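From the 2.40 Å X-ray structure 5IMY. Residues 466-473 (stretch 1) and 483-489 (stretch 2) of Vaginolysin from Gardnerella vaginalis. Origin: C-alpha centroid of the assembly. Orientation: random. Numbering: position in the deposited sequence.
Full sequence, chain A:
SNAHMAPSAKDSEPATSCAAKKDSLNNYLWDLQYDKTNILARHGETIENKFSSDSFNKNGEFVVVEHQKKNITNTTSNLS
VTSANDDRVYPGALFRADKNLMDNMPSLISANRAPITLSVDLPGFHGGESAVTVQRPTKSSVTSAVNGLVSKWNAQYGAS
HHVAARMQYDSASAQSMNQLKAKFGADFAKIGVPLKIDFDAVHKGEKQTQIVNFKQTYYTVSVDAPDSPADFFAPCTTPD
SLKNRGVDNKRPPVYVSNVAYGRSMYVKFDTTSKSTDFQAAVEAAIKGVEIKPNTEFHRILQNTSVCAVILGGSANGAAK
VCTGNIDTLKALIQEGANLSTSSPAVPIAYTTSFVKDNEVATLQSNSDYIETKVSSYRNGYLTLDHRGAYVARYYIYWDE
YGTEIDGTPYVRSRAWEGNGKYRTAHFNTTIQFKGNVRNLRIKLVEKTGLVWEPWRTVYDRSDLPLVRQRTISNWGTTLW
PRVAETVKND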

# COMPACT_ATOMS: atom_id res chain seq x y z
N LEU A 466 -16.55 -11.01 -8.18
CA LEU A 466 -15.95 -12.24 -7.67
C LEU A 466 -16.85 -12.77 -6.56
O LEU A 466 -16.96 -12.17 -5.49
CB LEU A 466 -14.54 -12.00 -7.15
CG LEU A 466 -13.62 -13.20 -7.38
CD1 LEU A 466 -12.51 -12.78 -8.30
CD2 LEU A 466 -13.06 -13.76 -6.08
N VAL A 467 -17.49 -13.90 -6.83
CA VAL A 467 -18.35 -14.55 -5.86
C VAL A 467 -17.61 -15.74 -5.26
O VAL A 467 -16.51 -16.09 -5.67
CB VAL A 467 -19.70 -14.98 -6.49
CG1 VAL A 467 -20.50 -13.77 -6.91
CG2 VAL A 467 -19.46 -15.92 -7.67
N ARG A 468 -18.23 -16.38 -4.27
CA ARG A 468 -17.65 -17.58 -3.68
C ARG A 468 -17.62 -18.72 -4.69
O ARG A 468 -16.68 -19.52 -4.68
CB ARG A 468 -18.44 -17.97 -2.43
CG ARG A 468 -18.86 -19.43 -2.30
CD ARG A 468 -17.69 -20.34 -1.95
NE ARG A 468 -17.99 -21.17 -0.79
CZ ARG A 468 -17.33 -22.27 -0.45
NH1 ARG A 468 -16.31 -22.70 -1.19
NH2 ARG A 468 -17.69 -22.95 0.64
N GLN A 469 -18.62 -18.81 -5.57
CA GLN A 469 -18.70 -19.89 -6.54
C GLN A 469 -19.38 -19.38 -7.80
O GLN A 469 -20.46 -18.79 -7.73
CB GLN A 469 -19.47 -21.08 -5.97
CG GLN A 469 -19.69 -22.23 -6.95
CD GLN A 469 -18.45 -23.07 -7.17
OE1 GLN A 469 -17.77 -22.94 -8.20
NE2 GLN A 469 -18.14 -23.93 -6.21
N ARG A 470 -18.74 -19.64 -8.94
CA ARG A 470 -19.31 -19.36 -10.25
C ARG A 470 -19.09 -20.58 -11.12
O ARG A 470 -17.97 -21.08 -11.23
CB ARG A 470 -18.65 -18.12 -10.88
CG ARG A 470 -18.90 -17.92 -12.38
CD ARG A 470 -19.70 -16.66 -12.67
NE ARG A 470 -19.17 -15.50 -11.97
CZ ARG A 470 -19.84 -14.35 -11.81
NH1 ARG A 470 -21.06 -14.21 -12.31
NH2 ARG A 470 -19.28 -13.35 -11.15
N THR A 471 -20.17 -21.07 -11.73
CA THR A 471 -20.10 -22.22 -12.63
C THR A 471 -20.84 -21.89 -13.91
O THR A 471 -21.99 -21.44 -13.87
CB THR A 471 -20.67 -23.49 -11.98
OG1 THR A 471 -20.92 -24.47 -12.99
CG2 THR A 471 -21.95 -23.20 -11.23
N ILE A 472 -20.18 -22.12 -15.04
CA ILE A 472 -20.71 -21.78 -16.36
C ILE A 472 -20.80 -23.08 -17.15
O ILE A 472 -19.77 -23.65 -17.54
CB ILE A 472 -19.82 -20.76 -17.08
CG1 ILE A 472 -19.53 -19.56 -16.16
CG2 ILE A 472 -20.49 -20.29 -18.37
CD1 ILE A 472 -18.56 -18.56 -16.73
N SER A 473 -22.02 -23.55 -17.39
CA SER A 473 -22.26 -24.78 -18.13
C SER A 473 -22.72 -24.46 -19.54
O SER A 473 -23.57 -23.60 -19.75
CB SER A 473 -23.30 -25.64 -17.42
OG SER A 473 -22.88 -25.99 -16.11
N VAL A 483 -25.86 -22.16 -23.04
CA VAL A 483 -24.96 -21.85 -21.94
C VAL A 483 -25.80 -21.30 -20.79
O VAL A 483 -26.90 -20.78 -20.99
CB VAL A 483 -23.87 -20.84 -22.37
CG1 VAL A 483 -24.50 -19.50 -22.76
CG2 VAL A 483 -22.82 -20.66 -21.28
N ALA A 484 -25.26 -21.41 -19.57
CA ALA A 484 -25.99 -20.97 -18.39
C ALA A 484 -25.01 -20.57 -17.29
O ALA A 484 -23.88 -21.05 -17.24
CB ALA A 484 -26.93 -22.07 -17.88
N GLU A 485 -25.48 -19.68 -16.41
CA GLU A 485 -24.69 -19.14 -15.31
C GLU A 485 -25.51 -19.19 -14.03
O GLU A 485 -26.73 -19.00 -14.06
CB GLU A 485 -24.27 -17.69 -15.61
CG GLU A 485 -22.84 -17.36 -15.24
CD GLU A 485 -22.54 -15.88 -15.36
OE1 GLU A 485 -23.50 -15.09 -15.51
OE2 GLU A 485 -21.35 -15.50 -15.33
N THR A 486 -24.84 -19.44 -12.90
CA THR A 486 -25.53 -19.79 -11.66
C THR A 486 -25.32 -18.82 -10.51
O THR A 486 -26.27 -18.52 -9.79
CB THR A 486 -25.08 -21.18 -11.19
OG1 THR A 486 -23.72 -21.13 -10.76
CG2 THR A 486 -25.22 -22.20 -12.31
N VAL A 487 -24.09 -18.33 -10.31
CA VAL A 487 -23.66 -17.59 -9.11
C VAL A 487 -24.13 -18.28 -7.83
O VAL A 487 -24.94 -19.21 -7.87
CB VAL A 487 -24.10 -16.11 -9.14
CG1 VAL A 487 -22.98 -15.25 -9.69
CG2 VAL A 487 -25.38 -15.87 -9.94
N LYS A 488 -23.61 -17.83 -6.69
CA LYS A 488 -23.83 -18.52 -5.42
C LYS A 488 -23.57 -17.56 -4.27
O LYS A 488 -22.79 -16.62 -4.40
CB LYS A 488 -22.92 -19.75 -5.31
CG LYS A 488 -23.45 -20.86 -4.41
CD LYS A 488 -22.74 -22.18 -4.71
CE LYS A 488 -23.07 -23.26 -3.70
NZ LYS A 488 -24.53 -23.44 -3.51
N ASN A 489 -24.23 -17.82 -3.14
CA ASN A 489 -24.11 -17.00 -1.94
C ASN A 489 -24.05 -15.51 -2.27
O ASN A 489 -24.31 -14.66 -1.41
CB ASN A 489 -22.88 -17.40 -1.13
CG ASN A 489 -23.14 -18.58 -0.20
OD1 ASN A 489 -24.29 -18.93 0.07
ND2 ASN A 489 -22.07 -19.19 0.30

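Antiparallel strands are often joined firmly at one point and more loosely beyond it, where side chains take over from the backbone. The carboxy-terminal segment of vaginolysin is a good example. Its two strands run at 166° to one another, and the two stretches bury 632 Å² between them, yet the backbone pairing is concentrated at Ser473 and Ala484. There Ala484 N donates to Ser473 O at 2.8 Å and Ser473 N donates to Ala484 O at 3.1 Å, closing a narrow ring that the small side chains of both residues, on the same face of the sheet, leave uncrowded. The same carbonyls also receive CA-H...O contacts, from Val483 CA to Ser473 O (3.1 Å) and from Ile472 CA to Ala484 O (3.4 Å). Beside this pair, Ile472, buried in its m,t rotamer, places CG2 3.7 Å from CG2 of Val483, whose chi1 is p; branching at CB gives both residues a methyl close to the backbone, so the contact needs no long reach.

Farther along, Gln469 O and Lys488 N lie 3.5 Å apart at an angle too poor for a hydrogen bond, and side chains supply much of the contact. Arg470 works differently. Its CA-to-CB bond points sideways, but a t chi1, a chi2 of 116° and a p chi3 bring the guanidinium back to the other stretch. NH1 forms a salt bridge with Glu485 OE2 at 3.3 Å, its hydrogen bond weak at 128°, while Val487 CG1 covers one guanidinium face, 3.4 Å from Arg470 NH1. Glu485 meets it with an extended chi2 of -172°. Val487 CG1 also lies 4.0 Å from Val467 CG1, so one methyl serves both an apolar neighbour and a charged group. Lys488 starts toward the partner, packing CD 3.7 Å from Gln469 CB, before its end leads away: the aliphatic stem makes the contact.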